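Syndapin (PDB 3I2W) probably acts in endocytosis and in the uptake of plasma membrane proteins, binding phospholipids through its homodimeric F-BAR domain. Local coordinates at residues A126-P129 and W130-L134; R178-K181 and T182-Q185; E199-K202 and Y203-V206. One frame throughout, in Å; residues are numbered along the deposited sequence.

All three interactions are local helical turns in the long helices of the F-BAR domain. Interaction 1 lies on helix 114-159. Interactions 2 and 3 lie on helix 169-240, which follows it in the chain. Interactions 1 and 3 touch where the two helices pack together, their centres about 10 Å apart, and both also meet the second subunit. Interaction 1 is partly buried and places an indole among polar and aromatic partners. Interaction 3 is more exposed, but its Ile-200 and Asn-204 touch that indole, Asn-204 through a probable hydrogen bond. Interaction 2 lies farther out, its nearest atoms about 17 Å from interaction 3. It is a surface turn rich in charged and polar side chains, and the second subunit does not touch it.

Interaction 1. Residues A126-P129 and W130-L134; sequences AQKP and WAKLL
Gln-127, Lys-128 and Pro-129 meet Trp-130, Ala-131, Lys-132 and Leu-133 in a local contact within helix 114-159 of the F-BAR domain, where a proline kinks one turn. Pro-129 has no N-H to give to the turn before. Its carbonyl still works: Leu-133 N donates to Pro-129 O at 3.1 Å. Ala-131 N bonds Gln-127 O at 2.9 Å and makes a weak second bond to Lys-128 O. Lys-132 N reaches Lys-128 O at 3.0 Å. On the exposed side Lys-132 is bent at two torsions. Lys-132 CE lies 4.4 Å from Lys-128 CG, and Lys-128 NZ and Lys-132 NZ are 5.0 Å apart. On the buried side Trp-130 has CG anti to its N (chi1 -176°), which swings the indole toward helix 169-240, where it touches Ile-200. Gln-127 CG comes to 4.5 Å from Trp-130 CE3. The indole stacks with Tyr-207, its NE1 is bonded by Asn-204 of that helix, and Trp-283 of the second subunit packs on it. Gln-127 bonds Tyr-207 OH and Gly-8 N. The buried polar ends are thus satisfied from other parts of the fold, while the two lysine ammonium groups probably repel each other mildly and favour solvent.

Interaction 2. Residues R178-K181 and T182-Q185; sequences RVQK and TKDQ
Thr-182 sits on the carbonyls of Arg-178 and Val-179, one turn back in the helix. Its OG1 lies 2.9 Å from Val-179 O and 3.0 Å from Arg-178 O. The one hydroxyl proton could go to either oxygen. The torsion allows this: OG1 stands between the backbone N and the carbonyl carbon (chi1 60°), which turns the hydroxyl back along the helix. The backbone N of Thr-182 also bonds Arg-178 O, at 2.8 Å, and makes a weak bond to Val-179 O. Lys-183 N also bonds Val-179 O, at 2.9 Å.

The Lys-183 side chain runs alongside Val-179 and points the same way. Lys-183 CE comes to 3.7 Å from Val-179 CG1, so the contact is made by the aliphatic part of the lysine as well as its tip. Gln-180 crosses this chain at about a right angle, its OE1 4.0 Å from Lys-183 CD.

On the exposed side Lys-181 crosses Asp-184 in the same manner. Lys-181 CD lies 3.9 Å from Asp-184 OD2. The ammonium group bends away, and Lys-181 NZ is 6.4 Å from Asp-184 OD2, so the opposite charges form no salt bridge. They may still attract each other weakly. In the backbone, Asp-184 N bonds Gln-180 O and Gln-185 N bonds Lys-181 O.

Beyond this shell lies helix 114-159. Val-179 and Lys-183 touch its Thr-155, and Thr-182 and Lys-183 touch its Glu-151. The turn therefore has a mixed inner face, made of a valine, a threonine and the aliphatic part of a lysine, and a polar outer side. It belongs to the antiparallel pairing of helices 114-159 and 169-240, here in the outer part of an F-BAR domain.

Interaction 3. Residues E199-K202 and Y203-V206; sequences EITK and YNSV
Glu-199 and Ile-200 hand their carbonyls to Tyr-203 and Asn-204 in one turn of helix 169-240, a long helix of the F-BAR domain. The turn comes just before a kink at Ser-205 and Val-206, whose N atoms lack the usual bond back. Glu-199 O receives only a weak bond from Tyr-203 N, at 3.5 Å. Ile-200 O takes two more weak bonds, from Tyr-203 N at 2.8 Å and Asn-204 N at 3.1 Å. The Ile-200 side chain also meets Asn-204, with its CG1 3.9 Å from Asn-204 OD1. That amide oxygen accepts a hydrogen bond from Trp-130 NE1 of helix 114-159, and Trp-283 of the second subunit packs on Asn-204. With an alanine here in place of the asparagine, Trp-130 NE1 would probably lose this acceptor, and the indole is likely to be less firmly fixed. Next comes Thr-201, whose CG2 lies 4.4 Å from Asn-204 ND2 while its OG1 bonds Ile-197 O. Lys-202 brings its CB and CG beside the backbone N of Tyr-203. With CG anti to that N (chi1 -159°), the Tyr-203 ring is carried toward Pro-129. Over the centre of one ring face stands Val-206 CB, 4.0 Å above the Tyr-203 plane.

Interaction 1. Residues A126-P129 and W130-L134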
# COMPACT_ATOMS: atom_id res chain seq x y z
N ALA B 126 17.29 -11.91 46.20
CA ALA B 126 18.58 -11.32 46.10
C ALA B 126 18.77 -10.00 46.86
O ALA B 126 19.87 -9.69 47.21
CB ALA B 126 18.89 -11.12 44.65
N GLN B 127 17.73 -9.18 47.10
CA GLN B 127 17.97 -7.83 47.63
C GLN B 127 17.60 -7.77 49.10
O GLN B 127 18.07 -6.88 49.83
CB GLN B 127 17.15 -6.81 46.85
CG GLN B 127 17.52 -5.38 47.10
CD GLN B 127 16.72 -4.41 46.26
OE1 GLN B 127 15.47 -4.35 46.32
NE2 GLN B 127 17.45 -3.60 45.48
N LYS B 128 16.79 -8.73 49.55
CA LYS B 128 16.25 -8.71 50.90
C LYS B 128 17.31 -8.47 52.02
O LYS B 128 17.24 -7.45 52.69
CB LYS B 128 15.42 -9.94 51.15
CG LYS B 128 14.72 -9.90 52.44
CD LYS B 128 13.99 -11.19 52.70
CE LYS B 128 12.59 -10.84 53.20
NZ LYS B 128 11.91 -11.98 53.92
N PRO B 129 18.32 -9.37 52.18
CA PRO B 129 19.41 -9.11 53.14
C PRO B 129 19.88 -7.67 53.23
O PRO B 129 19.91 -7.08 54.31
CB PRO B 129 20.54 -9.97 52.60
CG PRO B 129 19.86 -11.14 52.14
CD PRO B 129 18.57 -10.64 51.48
N TRP B 130 20.26 -7.13 52.09
CA TRP B 130 20.84 -5.81 52.05
C TRP B 130 19.74 -4.76 52.31
O TRP B 130 19.99 -3.67 52.80
CB TRP B 130 21.44 -5.66 50.67
CG TRP B 130 22.15 -4.46 50.43
CD1 TRP B 130 23.49 -4.26 50.62
CD2 TRP B 130 21.64 -3.27 49.87
NE1 TRP B 130 23.83 -2.97 50.24
CE2 TRP B 130 22.71 -2.36 49.76
CE3 TRP B 130 20.39 -2.88 49.44
CZ2 TRP B 130 22.56 -1.09 49.24
CZ3 TRP B 130 20.23 -1.56 48.93
CH2 TRP B 130 21.31 -0.70 48.83
N ALA B 131 18.50 -5.10 52.02
CA ALA B 131 17.45 -4.18 52.33
C ALA B 131 17.39 -4.00 53.84
O ALA B 131 17.35 -2.89 54.30
CB ALA B 131 16.14 -4.69 51.79
N LYS B 132 17.36 -5.10 54.60
CA LYS B 132 17.55 -5.07 56.04
C LYS B 132 18.71 -4.16 56.44
O LYS B 132 18.50 -3.07 57.00
CB LYS B 132 17.86 -6.46 56.58
CG LYS B 132 16.76 -7.52 56.39
CD LYS B 132 15.34 -6.96 56.62
CE LYS B 132 14.28 -8.08 56.45
NZ LYS B 132 14.83 -9.34 57.07
N LEU B 133 19.94 -4.55 56.13
CA LEU B 133 21.04 -3.69 56.52
C LEU B 133 20.78 -2.21 56.14
O LEU B 133 21.11 -1.30 56.87
CB LEU B 133 22.42 -4.24 56.09
CG LEU B 133 22.55 -5.76 56.34
CD1 LEU B 133 23.86 -6.31 55.93
CD2 LEU B 133 22.32 -6.19 57.76
N LEU B 134 20.15 -1.95 55.01
CA LEU B 134 19.83 -0.56 54.69
C LEU B 134 18.82 0.08 55.69
O LEU B 134 18.95 1.25 56.05
CB LEU B 134 19.33 -0.45 53.25
CG LEU B 134 19.19 0.96 52.72
CD1 LEU B 134 20.55 1.60 52.36
CD2 LEU B 134 18.29 0.94 51.56

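Interaction 2. Residues R178-K181 and T182-Q185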
# COMPACT_ATOMS: atom_id res chain seq x y z
N ARG B 178 19.05 14.76 82.83
CA ARG B 178 18.66 14.67 81.42
C ARG B 178 19.82 14.94 80.49
O ARG B 178 20.03 14.20 79.57
CB ARG B 178 17.57 15.64 81.11
CG ARG B 178 16.26 15.02 80.79
CD ARG B 178 15.35 16.12 80.24
NE ARG B 178 13.98 16.01 80.73
CZ ARG B 178 12.95 16.76 80.32
NH1 ARG B 178 13.13 17.69 79.38
NH2 ARG B 178 11.73 16.58 80.84
N VAL B 179 20.58 16.00 80.73
CA VAL B 179 21.74 16.33 79.89
C VAL B 179 22.72 15.17 79.79
O VAL B 179 23.02 14.71 78.73
CB VAL B 179 22.49 17.60 80.39
CG1 VAL B 179 23.85 17.74 79.75
CG2 VAL B 179 21.65 18.85 80.15
N GLN B 180 23.20 14.71 80.93
CA GLN B 180 24.13 13.60 80.98
C GLN B 180 23.58 12.30 80.34
O GLN B 180 24.34 11.49 79.82
CB GLN B 180 24.53 13.41 82.46
CG GLN B 180 25.55 12.30 82.75
CD GLN B 180 26.94 12.60 82.16
OE1 GLN B 180 27.16 13.64 81.52
NE2 GLN B 180 27.89 11.67 82.39
N LYS B 181 22.25 12.11 80.39
CA LYS B 181 21.57 10.91 79.92
C LYS B 181 21.38 11.03 78.43
O LYS B 181 21.31 10.04 77.71
CB LYS B 181 20.17 10.77 80.56
CG LYS B 181 19.70 9.33 81.01
CD LYS B 181 19.99 8.13 80.02
CE LYS B 181 18.95 7.97 78.87
NZ LYS B 181 17.55 7.61 79.32
N THR B 182 21.25 12.25 77.96
CA THR B 182 21.05 12.44 76.57
C THR B 182 22.39 12.48 75.88
O THR B 182 22.46 12.27 74.68
CB THR B 182 20.26 13.71 76.25
OG1 THR B 182 20.97 14.84 76.75
CG2 THR B 182 18.82 13.64 76.81
N LYS B 183 23.48 12.75 76.58
CA LYS B 183 24.74 12.61 75.90
C LYS B 183 25.32 11.21 75.98
O LYS B 183 26.23 10.88 75.24
CB LYS B 183 25.72 13.70 76.26
CG LYS B 183 25.99 13.90 77.71
CD LYS B 183 26.72 15.24 77.93
CE LYS B 183 26.06 16.37 77.15
NZ LYS B 183 26.60 17.70 77.54
N ASP B 184 24.79 10.38 76.87
CA ASP B 184 24.93 8.94 76.73
C ASP B 184 24.29 8.55 75.41
O ASP B 184 24.82 7.69 74.72
CB ASP B 184 24.17 8.17 77.80
CG ASP B 184 24.69 8.41 79.19
OD1 ASP B 184 25.91 8.68 79.33
OD2 ASP B 184 23.88 8.30 80.15
N GLN B 185 23.13 9.15 75.11
CA GLN B 185 22.36 8.86 73.91
C GLN B 185 23.12 9.21 72.62
O GLN B 185 23.30 8.35 71.79
CB GLN B 185 20.98 9.54 73.95
CG GLN B 185 19.93 8.76 74.70
CD GLN B 185 20.07 7.28 74.46
OE1 GLN B 185 20.93 6.62 75.04
NE2 GLN B 185 19.21 6.73 73.59

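Interaction 3. Residues E199-K202 and Y203-V206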
# COMPACT_ATOMS: atom_id res chain seq x y z
N GLU B 199 28.40 -2.68 58.82
CA GLU B 199 27.89 -4.06 58.67
C GLU B 199 27.42 -4.29 57.24
O GLU B 199 27.58 -5.38 56.66
CB GLU B 199 26.73 -4.33 59.62
CG GLU B 199 26.63 -5.76 60.10
CD GLU B 199 25.18 -6.18 60.45
OE1 GLU B 199 24.41 -5.30 60.93
OE2 GLU B 199 24.80 -7.38 60.24
N ILE B 200 26.83 -3.22 56.71
CA ILE B 200 26.32 -3.13 55.37
C ILE B 200 27.53 -3.06 54.46
O ILE B 200 27.55 -3.79 53.47
CB ILE B 200 25.33 -1.92 55.16
CG1 ILE B 200 24.73 -1.90 53.77
CG2 ILE B 200 26.02 -0.61 55.27
CD1 ILE B 200 23.41 -2.50 53.69
N THR B 201 28.54 -2.24 54.79
CA THR B 201 29.72 -2.08 53.90
C THR B 201 30.42 -3.39 53.65
O THR B 201 31.12 -3.54 52.69
CB THR B 201 30.76 -1.01 54.33
OG1 THR B 201 30.09 0.21 54.65
CG2 THR B 201 31.74 -0.69 53.20
N LYS B 202 30.17 -4.37 54.48
CA LYS B 202 30.84 -5.61 54.25
C LYS B 202 29.96 -6.56 53.45
O LYS B 202 30.47 -7.48 52.79
CB LYS B 202 31.41 -6.21 55.56
CG LYS B 202 30.48 -7.11 56.34
CD LYS B 202 31.20 -8.45 56.67
CE LYS B 202 32.19 -8.34 57.87
NZ LYS B 202 31.50 -8.48 59.20
N TYR B 203 28.65 -6.33 53.49
CA TYR B 203 27.72 -7.10 52.66
C TYR B 203 27.68 -6.64 51.20
O TYR B 203 27.26 -7.40 50.37
CB TYR B 203 26.30 -7.11 53.22
CG TYR B 203 25.46 -8.27 52.72
CD1 TYR B 203 25.67 -9.55 53.19
CD2 TYR B 203 24.42 -8.08 51.80
CE1 TYR B 203 24.90 -10.62 52.75
CE2 TYR B 203 23.62 -9.16 51.34
CZ TYR B 203 23.87 -10.43 51.81
OH TYR B 203 23.12 -11.54 51.40
N ASN B 204 28.14 -5.43 50.90
CA ASN B 204 27.91 -4.87 49.62
C ASN B 204 28.30 -5.79 48.49
O ASN B 204 27.63 -5.90 47.45
CB ASN B 204 28.68 -3.57 49.44
CG ASN B 204 28.00 -2.38 50.09
OD1 ASN B 204 26.89 -2.48 50.63
ND2 ASN B 204 28.67 -1.24 50.05
N SER B 205 29.42 -6.46 48.65
CA SER B 205 29.94 -7.12 47.52
C SER B 205 29.12 -8.38 47.34
O SER B 205 28.83 -8.78 46.22
CB SER B 205 31.41 -7.33 47.71
OG SER B 205 31.54 -8.39 48.57
N VAL B 206 28.69 -8.99 48.43
CA VAL B 206 27.79 -10.13 48.28
C VAL B 206 26.52 -9.73 47.55
O VAL B 206 26.02 -10.49 46.71
CB VAL B 206 27.42 -10.72 49.63
CG1 VAL B 206 26.21 -11.73 49.52
CG2 VAL B 206 28.66 -11.36 50.24